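Long-range contacts in phosphoinositol-specific phospholipase C (Pseudomonas sp., PDB 5FYP), which is a calcium-dependent phospholipase C that probably cleaves phosphoinositide lipids on the glycerol side of the phosphate: residues A[8-13]-A[291-296]; A[43-48]-A[110-115]; A[147-152]-A[178-183]. All coordinates share one frame; numbering follows the deposited sequence.

Contact 1: residues A[8-13]-A[291-296]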
loop_
_atom_site.group_PDB
_atom_site.type_symbol
_atom_site.label_atom_id
_atom_site.label_comp_id
_atom_site.label_asym_id
_atom_site.label_seq_id
_atom_site.Cartn_x
_atom_site.Cartn_y
_atom_site.Cartn_z
ATOM N N ILE A 8 16.286 -2.359 10.181
ATOM C CA ILE A 8 15.192 -3.241 10.640
ATOM C C ILE A 8 15.543 -3.766 12.031
ATOM O O ILE A 8 16.538 -4.441 12.233
ATOM C CB ILE A 8 14.957 -4.416 9.680
ATOM C CG1 ILE A 8 14.563 -3.871 8.299
ATOM C CG2 ILE A 8 13.870 -5.343 10.247
ATOM C CD1 ILE A 8 14.256 -4.907 7.261
ATOM N N ASP A 9 14.699 -3.452 12.994
ATOM C CA ASP A 9 14.857 -4.036 14.337
ATOM C C ASP A 9 14.667 -5.552 14.211
ATOM O O ASP A 9 13.627 -5.974 13.762
ATOM C CB ASP A 9 13.836 -3.373 15.271
ATOM C CG ASP A 9 13.880 -3.869 16.692
ATOM O OD1 ASP A 9 14.416 -4.961 16.968
ATOM O OD2 ASP A 9 13.316 -3.157 17.535
ATOM N N PRO A 10 15.664 -6.366 14.672
ATOM C CA PRO A 10 15.533 -7.811 14.529
ATOM C C PRO A 10 14.292 -8.402 15.223
ATOM O O PRO A 10 13.805 -9.446 14.813
ATOM C CB PRO A 10 16.831 -8.346 15.136
ATOM C CG PRO A 10 17.802 -7.230 14.967
ATOM C CD PRO A 10 16.997 -5.986 15.173
ATOM N N ALA A 11 13.753 -7.703 16.222
ATOM C CA ALA A 11 12.527 -8.159 16.899
ATOM C C ALA A 11 11.316 -8.140 15.951
ATOM O O ALA A 11 10.295 -8.766 16.244
ATOM C CB ALA A 11 12.262 -7.297 18.117
ATOM N N SER A 12 11.422 -7.422 14.837
ATOM C CA SER A 12 10.328 -7.339 13.890
ATOM C C SER A 12 9.957 -8.688 13.264
ATOM O O SER A 12 8.807 -8.922 12.925
ATOM C CB SER A 12 10.692 -6.382 12.740
ATOM O OG SER A 12 11.028 -5.098 13.215
ATOM N N TRP A 13 10.942 -9.556 13.079
ATOM C CA TRP A 13 10.743 -10.747 12.273
ATOM C C TRP A 13 9.690 -11.690 12.829
ATOM O O TRP A 13 8.884 -12.227 12.075
ATOM C CB TRP A 13 12.078 -11.456 12.046
ATOM C CG TRP A 13 12.948 -10.702 11.145
ATOM C CD1 TRP A 13 14.062 -9.960 11.485
ATOM C CD2 TRP A 13 12.763 -10.536 9.752
ATOM N NE1 TRP A 13 14.589 -9.397 10.375
ATOM C CE2 TRP A 13 13.803 -9.709 9.295
ATOM C CE3 TRP A 13 11.832 -11.038 8.836
ATOM C CZ2 TRP A 13 13.947 -9.382 7.946
ATOM C CZ3 TRP A 13 11.954 -10.703 7.538
ATOM C CH2 TRP A 13 13.042 -9.919 7.083
ATOM N N GLY A 291 15.661 5.032 17.515
ATOM C CA GLY A 291 16.682 4.095 18.015
ATOM C C GLY A 291 17.516 3.453 16.915
ATOM O O GLY A 291 17.951 2.307 17.031
ATOM N N GLY A 292 17.681 4.191 15.813
ATOM C CA GLY A 292 18.429 3.717 14.641
ATOM C C GLY A 292 17.643 2.873 13.659
ATOM O O GLY A 292 18.199 2.453 12.640
ATOM N N TYR A 293 16.360 2.648 13.957
ATOM C CA TYR A 293 15.533 1.768 13.159
ATOM C C TYR A 293 14.447 2.543 12.401
ATOM O O TYR A 293 13.907 3.536 12.896
ATOM C CB TYR A 293 14.874 0.709 14.024
ATOM C CG TYR A 293 15.845 -0.216 14.725
ATOM C CD1 TYR A 293 16.774 -0.969 14.003
ATOM C CD2 TYR A 293 15.792 -0.374 16.091
ATOM C CE1 TYR A 293 17.674 -1.825 14.645
ATOM C CE2 TYR A 293 16.673 -1.242 16.750
ATOM C CZ TYR A 293 17.583 -1.963 15.993
ATOM O OH TYR A 293 18.460 -2.817 16.654
ATOM N N ARG A 294 14.117 2.038 11.211
ATOM C CA ARG A 294 12.954 2.498 10.441
ATOM C C ARG A 294 11.823 1.492 10.408
ATOM O O ARG A 294 10.754 1.797 9.885
ATOM C CB ARG A 294 13.331 2.913 9.027
ATOM C CG ARG A 294 14.372 4.012 8.981
ATOM C CD ARG A 294 14.367 4.761 7.643
ATOM N NE ARG A 294 15.584 5.548 7.468
ATOM C CZ ARG A 294 16.758 5.054 7.085
ATOM N NH1 ARG A 294 16.891 3.811 6.700
ATOM N NH2 ARG A 294 17.824 5.857 7.069
ATOM N N ILE A 295 12.042 0.291 10.967
ATOM C CA ILE A 295 11.024 -0.755 11.072
ATOM C C ILE A 295 11.207 -1.384 12.439
ATOM O O ILE A 295 12.314 -1.832 12.780
ATOM C CB ILE A 295 11.140 -1.837 9.974
ATOM C CG1 ILE A 295 10.958 -1.215 8.584
ATOM C CG2 ILE A 295 10.182 -2.976 10.231
ATOM C CD1 ILE A 295 10.950 -2.189 7.453
ATOM N N ARG A 296 10.152 -1.416 13.241
ATOM C CA ARG A 296 10.237 -2.030 14.564
ATOM C C ARG A 296 8.862 -2.358 15.080
ATOM O O ARG A 296 7.884 -1.738 14.689
ATOM C CB ARG A 296 10.931 -1.122 15.557
ATOM C CG ARG A 296 10.490 0.295 15.525
ATOM C CD ARG A 296 10.912 1.011 16.784
ATOM N NE ARG A 296 9.968 0.708 17.856
ATOM C CZ ARG A 296 9.908 1.323 19.025
ATOM N NH1 ARG A 296 10.773 2.301 19.350
ATOM N NH2 ARG A 296 8.944 0.938 19.853
#

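Contact 2: residues A[43-48]-A[110-115]. With CA (calcium ion), chain I.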
loop_
_atom_site.group_PDB
_atom_site.type_symbol
_atom_site.label_atom_id
_atom_site.label_comp_id
_atom_site.label_asym_id
_atom_site.label_seq_id
_atom_site.Cartn_x
_atom_site.Cartn_y
_atom_site.Cartn_z
ATOM N N SER A 43 16.492 2.116 2.156
ATOM C CA SER A 43 16.093 2.807 3.396
ATOM C C SER A 43 14.819 2.318 4.047
ATOM O O SER A 43 14.695 2.408 5.256
ATOM C CB SER A 43 15.952 4.307 3.175
ATOM O OG SER A 43 17.141 4.877 2.693
ATOM N N VAL A 44 13.830 1.922 3.247
ATOM C CA VAL A 44 12.491 1.562 3.740
ATOM C C VAL A 44 11.963 0.360 2.956
ATOM O O VAL A 44 12.534 -0.036 1.933
ATOM C CB VAL A 44 11.486 2.733 3.687
ATOM C CG1 VAL A 44 11.924 3.885 4.603
ATOM C CG2 VAL A 44 11.261 3.236 2.272
ATOM N N ARG A 45 10.821 -0.177 3.400
ATOM C CA ARG A 45 10.132 -1.299 2.780
ATOM C C ARG A 45 8.707 -0.957 2.353
ATOM O O ARG A 45 7.987 -1.843 1.932
ATOM C CB ARG A 45 10.158 -2.558 3.657
ATOM C CG ARG A 45 11.550 -3.112 3.880
ATOM C CD ARG A 45 12.011 -4.008 2.759
ATOM N NE ARG A 45 13.450 -4.356 2.892
ATOM C CZ ARG A 45 14.439 -3.580 2.474
ATOM N NH1 ARG A 45 14.205 -2.418 1.888
ATOM N NH2 ARG A 45 15.693 -3.964 2.626
ATOM N N THR A 46 8.342 0.319 2.416
ATOM C CA THR A 46 7.001 0.773 1.991
ATOM C C THR A 46 7.179 1.957 1.085
ATOM O O THR A 46 7.735 2.992 1.496
ATOM C CB THR A 46 6.114 1.059 3.206
ATOM O OG1 THR A 46 5.934 -0.154 3.952
ATOM C CG2 THR A 46 4.728 1.535 2.767
ATOM N N LEU A 47 6.682 1.810 -0.147
ATOM C CA LEU A 47 6.879 2.768 -1.258
ATOM C C LEU A 47 5.546 3.217 -1.792
ATOM O O LEU A 47 4.498 2.785 -1.314
ATOM C CB LEU A 47 7.700 2.107 -2.404
ATOM C CG LEU A 47 9.215 1.905 -2.162
ATOM C CD1 LEU A 47 9.694 1.133 -0.977
ATOM C CD2 LEU A 47 9.813 1.374 -3.438
ATOM N N GLU A 48 5.554 4.144 -2.751
ATOM C CA GLU A 48 4.312 4.742 -3.266
ATOM C C GLU A 48 4.487 5.091 -4.734
ATOM O O GLU A 48 5.522 5.615 -5.130
ATOM C CB GLU A 48 3.921 5.992 -2.479
ATOM C CG GLU A 48 2.621 6.639 -2.931
ATOM C CD GLU A 48 2.106 7.713 -1.998
ATOM O OE1 GLU A 48 2.878 8.185 -1.145
ATOM O OE2 GLU A 48 0.908 8.092 -2.147
ATOM N N GLY A 110 14.678 -13.335 0.894
ATOM C CA GLY A 110 14.521 -13.222 2.336
ATOM C C GLY A 110 14.147 -11.833 2.800
ATOM O O GLY A 110 14.175 -11.570 3.996
ATOM N N HIS A 111 13.803 -10.941 1.866
ATOM C CA HIS A 111 13.532 -9.589 2.286
ATOM C C HIS A 111 12.277 -9.459 3.144
ATOM O O HIS A 111 11.301 -10.208 2.997
ATOM C CB HIS A 111 13.463 -8.624 1.088
ATOM C CG HIS A 111 12.354 -8.886 0.100
ATOM N ND1 HIS A 111 11.054 -8.513 0.308
ATOM C CD2 HIS A 111 12.389 -9.446 -1.130
ATOM C CE1 HIS A 111 10.330 -8.846 -0.746
ATOM N NE2 HIS A 111 11.117 -9.396 -1.641
ATOM N N PHE A 112 12.315 -8.489 4.038
ATOM C CA PHE A 112 11.141 -8.051 4.758
ATOM C C PHE A 112 10.056 -7.703 3.740
ATOM O O PHE A 112 10.365 -7.171 2.666
ATOM C CB PHE A 112 11.535 -6.830 5.603
ATOM C CG PHE A 112 10.457 -6.327 6.491
ATOM C CD1 PHE A 112 9.488 -5.466 6.000
ATOM C CD2 PHE A 112 10.386 -6.709 7.817
ATOM C CE1 PHE A 112 8.450 -5.040 6.804
ATOM C CE2 PHE A 112 9.379 -6.254 8.630
ATOM C CZ PHE A 112 8.405 -5.426 8.123
ATOM N N PRO A 113 8.782 -8.014 4.011
ATOM C CA PRO A 113 7.755 -7.777 3.007
ATOM C C PRO A 113 7.709 -6.326 2.547
ATOM O O PRO A 113 7.790 -5.405 3.373
ATOM C CB PRO A 113 6.465 -8.182 3.715
ATOM C CG PRO A 113 6.802 -8.119 5.180
ATOM C CD PRO A 113 8.226 -8.606 5.229
ATOM N N ILE A 114 7.555 -6.149 1.237
ATOM C CA ILE A 114 7.457 -4.810 0.640
ATOM C C ILE A 114 5.989 -4.445 0.471
ATOM O O ILE A 114 5.233 -5.251 -0.047
ATOM C CB ILE A 114 8.149 -4.768 -0.713
ATOM C CG1 ILE A 114 9.642 -5.029 -0.566
ATOM C CG2 ILE A 114 7.885 -3.451 -1.437
ATOM C CD1 ILE A 114 10.329 -5.397 -1.871
ATOM N N THR A 115 5.635 -3.251 0.901
ATOM C CA THR A 115 4.287 -2.738 0.719
ATOM C C THR A 115 4.353 -1.590 -0.287
ATOM O O THR A 115 5.135 -0.651 -0.121
ATOM C CB THR A 115 3.671 -2.277 2.043
ATOM O OG1 THR A 115 3.625 -3.379 2.946
ATOM C CG2 THR A 115 2.252 -1.777 1.870
HETATM CA CA CA I . 0.405 9.906 -3.623
HETATM O O HOH W 1 6.157 -3.347 4.217
HETATM O O HOH W 2 -0.120 11.244 -1.698
HETATM O O HOH W 3 -0.140 12.118 -4.438
#

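Contact 3: residues A[147-152]-A[178-183]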
loop_
_atom_site.group_PDB
_atom_site.type_symbol
_atom_site.label_atom_id
_atom_site.label_comp_id
_atom_site.label_asym_id
_atom_site.label_seq_id
_atom_site.Cartn_x
_atom_site.Cartn_y
_atom_site.Cartn_z
ATOM N N LYS A 147 4.918 -13.524 -5.926
ATOM C CA LYS A 147 5.399 -12.700 -4.816
ATOM C C LYS A 147 4.274 -12.082 -4.002
ATOM O O LYS A 147 4.493 -11.676 -2.878
ATOM C CB LYS A 147 6.316 -11.584 -5.307
ATOM C CG LYS A 147 7.629 -12.060 -5.880
ATOM C CD LYS A 147 8.452 -10.871 -6.390
ATOM C CE LYS A 147 9.743 -11.283 -7.099
ATOM N NZ LYS A 147 10.710 -11.925 -6.168
ATOM N N LEU A 148 3.089 -11.962 -4.585
ATOM C CA LEU A 148 2.011 -11.227 -3.900
ATOM C C LEU A 148 1.456 -11.967 -2.695
ATOM O O LEU A 148 1.346 -13.207 -2.682
ATOM C CB LEU A 148 0.872 -10.917 -4.859
ATOM C CG LEU A 148 1.249 -10.024 -6.045
ATOM C CD1 LEU A 148 0.007 -9.737 -6.850
ATOM C CD2 LEU A 148 1.897 -8.746 -5.610
ATOM N N PHE A 149 1.117 -11.183 -1.690
ATOM C CA PHE A 149 0.273 -11.580 -0.568
ATOM C C PHE A 149 -0.985 -10.709 -0.682
ATOM O O PHE A 149 -0.870 -9.498 -0.717
ATOM C CB PHE A 149 0.996 -11.340 0.754
ATOM C CG PHE A 149 0.190 -11.679 1.972
ATOM C CD1 PHE A 149 0.083 -12.974 2.413
ATOM C CD2 PHE A 149 -0.443 -10.687 2.708
ATOM C CE1 PHE A 149 -0.645 -13.304 3.548
ATOM C CE2 PHE A 149 -1.175 -11.008 3.838
ATOM C CZ PHE A 149 -1.285 -12.314 4.255
ATOM N N THR A 150 -2.142 -11.352 -0.782
ATOM C CA THR A 150 -3.388 -10.688 -1.142
ATOM C C THR A 150 -4.429 -10.785 -0.027
ATOM O O THR A 150 -4.257 -11.533 0.939
ATOM C CB THR A 150 -3.973 -11.327 -2.388
ATOM O OG1 THR A 150 -4.439 -12.643 -2.023
ATOM C CG2 THR A 150 -2.952 -11.410 -3.529
ATOM N N PRO A 151 -5.549 -10.075 -0.184
ATOM C CA PRO A 151 -6.611 -10.174 0.833
ATOM C C PRO A 151 -7.092 -11.595 1.110
ATOM O O PRO A 151 -7.269 -11.974 2.262
ATOM C CB PRO A 151 -7.689 -9.263 0.276
ATOM C CG PRO A 151 -6.950 -8.198 -0.491
ATOM C CD PRO A 151 -5.802 -8.958 -1.116
ATOM N N GLN A 152 -7.290 -12.393 0.075
ATOM C CA GLN A 152 -7.687 -13.772 0.317
ATOM C C GLN A 152 -6.642 -14.551 1.119
ATOM O O GLN A 152 -6.982 -15.414 1.918
ATOM C CB GLN A 152 -7.953 -14.463 -1.001
ATOM C CG GLN A 152 -8.326 -15.933 -0.879
ATOM C CD GLN A 152 -9.620 -16.139 -0.128
ATOM O OE1 GLN A 152 -10.671 -15.858 -0.662
ATOM N NE2 GLN A 152 -9.553 -16.664 1.091
ATOM N N ASN A 178 8.559 -12.650 9.265
ATOM C CA ASN A 178 9.235 -13.885 8.838
ATOM C C ASN A 178 8.350 -14.712 7.897
ATOM O O ASN A 178 8.801 -15.196 6.863
ATOM C CB ASN A 178 9.621 -14.728 10.057
ATOM C CG ASN A 178 10.365 -15.970 9.673
ATOM O OD1 ASN A 178 11.398 -15.863 9.063
ATOM N ND2 ASN A 178 9.818 -17.128 9.973
ATOM N N ASP A 179 7.073 -14.879 8.258
ATOM C CA ASP A 179 6.140 -15.607 7.414
ATOM C C ASP A 179 6.021 -14.948 6.022
ATOM O O ASP A 179 5.774 -15.633 5.026
ATOM C CB ASP A 179 4.725 -15.617 8.000
ATOM C CG ASP A 179 4.571 -16.406 9.275
ATOM O OD1 ASP A 179 5.321 -17.372 9.508
ATOM O OD2 ASP A 179 3.624 -16.040 10.041
ATOM N N LEU A 180 6.154 -13.624 5.998
ATOM C CA LEU A 180 5.993 -12.820 4.788
ATOM C C LEU A 180 7.312 -12.479 4.091
ATOM O O LEU A 180 7.368 -11.587 3.251
ATOM C CB LEU A 180 5.218 -11.546 5.112
ATOM C CG LEU A 180 3.787 -11.732 5.607
ATOM C CD1 LEU A 180 3.260 -10.415 6.123
ATOM C CD2 LEU A 180 2.913 -12.301 4.533
ATOM N N GLN A 181 8.374 -13.223 4.394
ATOM C CA GLN A 181 9.635 -12.984 3.705
ATOM C C GLN A 181 9.455 -13.109 2.213
ATOM O O GLN A 181 8.794 -14.039 1.726
ATOM C CB GLN A 181 10.662 -14.054 4.066
ATOM C CG GLN A 181 11.461 -13.847 5.292
ATOM C CD GLN A 181 12.416 -15.011 5.505
ATOM O OE1 GLN A 181 13.169 -15.403 4.595
ATOM N NE2 GLN A 181 12.367 -15.561 6.661
ATOM N N GLY A 182 10.062 -12.183 1.484
ATOM C CA GLY A 182 9.991 -12.210 0.036
ATOM C C GLY A 182 8.663 -11.812 -0.578
ATOM O O GLY A 182 8.515 -11.888 -1.792
ATOM N N LYS A 183 7.718 -11.364 0.246
ATOM C CA LYS A 183 6.402 -11.029 -0.259
ATOM C C LYS A 183 6.287 -9.544 -0.621
ATOM O O LYS A 183 7.022 -8.684 -0.123
ATOM C CB LYS A 183 5.312 -11.425 0.737
ATOM C CG LYS A 183 5.294 -12.901 1.149
ATOM C CD LYS A 183 5.193 -13.909 0.028
ATOM C CE LYS A 183 3.884 -13.847 -0.700
ATOM N NZ LYS A 183 4.006 -14.716 -1.913
HETATM O O HOH W 4 10.330 -13.125 -3.440
#

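Contact 1: residues A[8-13]-A[291-296]
I8 and I295 form a single beta bridge. It fastens the N-terminal loop to strand 295-297, which is an edge strand of a mixed sheet and runs antiparallel to strand 20-25. One backbone hydrogen bond crosses between the segments. D9 N donates to I295 O at 2.9 Å, nearly straight at 167°. I295 is also bonded through its backbone to F7, so the pairing extends to the residue before I8. The I8 and I295 side chains run alongside each other in the same direction, with I8 CG1 4.1 Å from I295 CD1.

D9 packs flat on the ring of Y293. Its CB makes a CH-pi contact over the face, 3.7 Å from the centroid of the Y293 ring, and its CA lies over the ring centre. With CG anti to the backbone N (chi1 -180°), CG comes to the CE2 side of the ring. The carboxylate is stacked on the ring, with the two planes 19° apart. P10 CD comes to the hydroxyl end, 3.8 Å from Y293 OH. D9 CB also meets R296 CB.

D9 also organises the turn that follows it. A11 N donates to D9 OD1 at 2.9 Å from above the carboxylate plane, which makes an Asx turn. D9 O is gripped twice, by S12 N and by S12 OG, the latter at 2.8 Å. This bond holds S12 OG where it packs 3.4 Å from R296 CA.

In the R296 conformer given here, D9 OD2 stays 5.1 Å from R296 NE. Any attraction between the two charges is therefore doubtful and probably modest. The carboxylate is more likely positioned by its turn and by the tyrosine face.

Contact 2: residues A[43-48]-A[110-115]
R45 carries the largest share of this buried contact and lies against F112. R45 CG is 3.8 Å from F112 CD1. The chain bends at chi2 (-84°), which places CD 3.6 Å from F112 O. The guanidinium has F112 CB at its edge, near its plane, and is turned 53° from the phenyl ring. Its polar end is held elsewhere: NH1 bonds to L41 O, and NH2 makes a salt bridge with E3. F112 O is not idle either, because H111 ND1 donates to it at 2.8 Å.

T115 is the second main residue. Its backbone makes both hydrogen bonds that cross the contact. T115 N donates to R45 O at 2.9 Å, and T115 O accepts from L47 N at the same length. Two CA-H...O contacts reinforce them, from I114 CA to R45 O and from T46 CA to T115 O. The T115 and T46 side chains are neighbours on the same face of the sheet, with T46 OG1 3.6 Å from T115 CB. T46 OG1 is bonded to Q22. T115 OG1 is bonded to water 1 at 2.8 Å. The same water lies within hydrogen-bonding distance of P113 O and in plane at the edge of the F112 ring.

Further along strand 46-52, E48 OE2 binds the calcium ion at 2.4 Å. N27, D50, D119 and two waters complete the site. Neighbouring parallel strands, with the active site at their C-terminal ends, characterise the TIM barrel, the clan of this family. The calcium site here is consistent with that.

Contact 3: residues A[147-152]-A[178-183]
K147 NZ is gripped by three partners. Water 4 accepts from it at 3.0 Å, S105 OG shares a hydrogen bond, and D106 forms a salt bridge. The same water donates to G182 O at 2.7 Å, so it bridges the two segments.

K183 reaches across directly to the backbone of 147-148. Its chain folds at chi2 (-56°) and chi3 (-66°), and CE is carried to 3.1 Å from K147 O. K183 NZ makes a weak hydrogen bond of 3.2 Å to L148 O. An alanine at K183 would probably leave L148 O without this bond and open a gap beside K147 O and F149 CB.

Residues 178-183 form two overlapping beta turns leading into strand 184-189 of the probable TIM-barrel fold. A type I turn runs from N178 to Q181 and a type II turn from L180 to K183. The latter is closed by K183 N to L180 O at 3.0 Å. G182 takes its third position with a positive phi. Residues 147-152 bond to V184 through the backbones of K147 and F149, then enter helix 151-158 with T150 as N-cap.

L180 CD2 sits over one face of the F149 ring in a CH-pi contact, 17° off the ring normal and displaced toward the rim. F149 CD1 is its nearest ring atom, at 3.6 Å. The two side chains cross at about a right angle.

How the contacts relate
Contact 2 lies between the other two in space: its centre is about 13 Å from that of contact 1 and about 12 Å from that of contact 3. Along the chain, contacts 2 and 3 are in series, and both fall inside the loop closed by contact 1. Contact 1 reaches contact 2 through a probable hydrogen bond of 3.0 Å from R294 NH1 to S43 O. It reaches contact 3 through a probable hydrogen bond of 2.9 Å from N178 N to W13 O. Contacts 2 and 3 are joined by two probable backbone bonds, G182 N to H111 O and I114 N to K183 O. Only contact 2 holds a calcium ligand; contacts 1 and 3 join other parts of the fold.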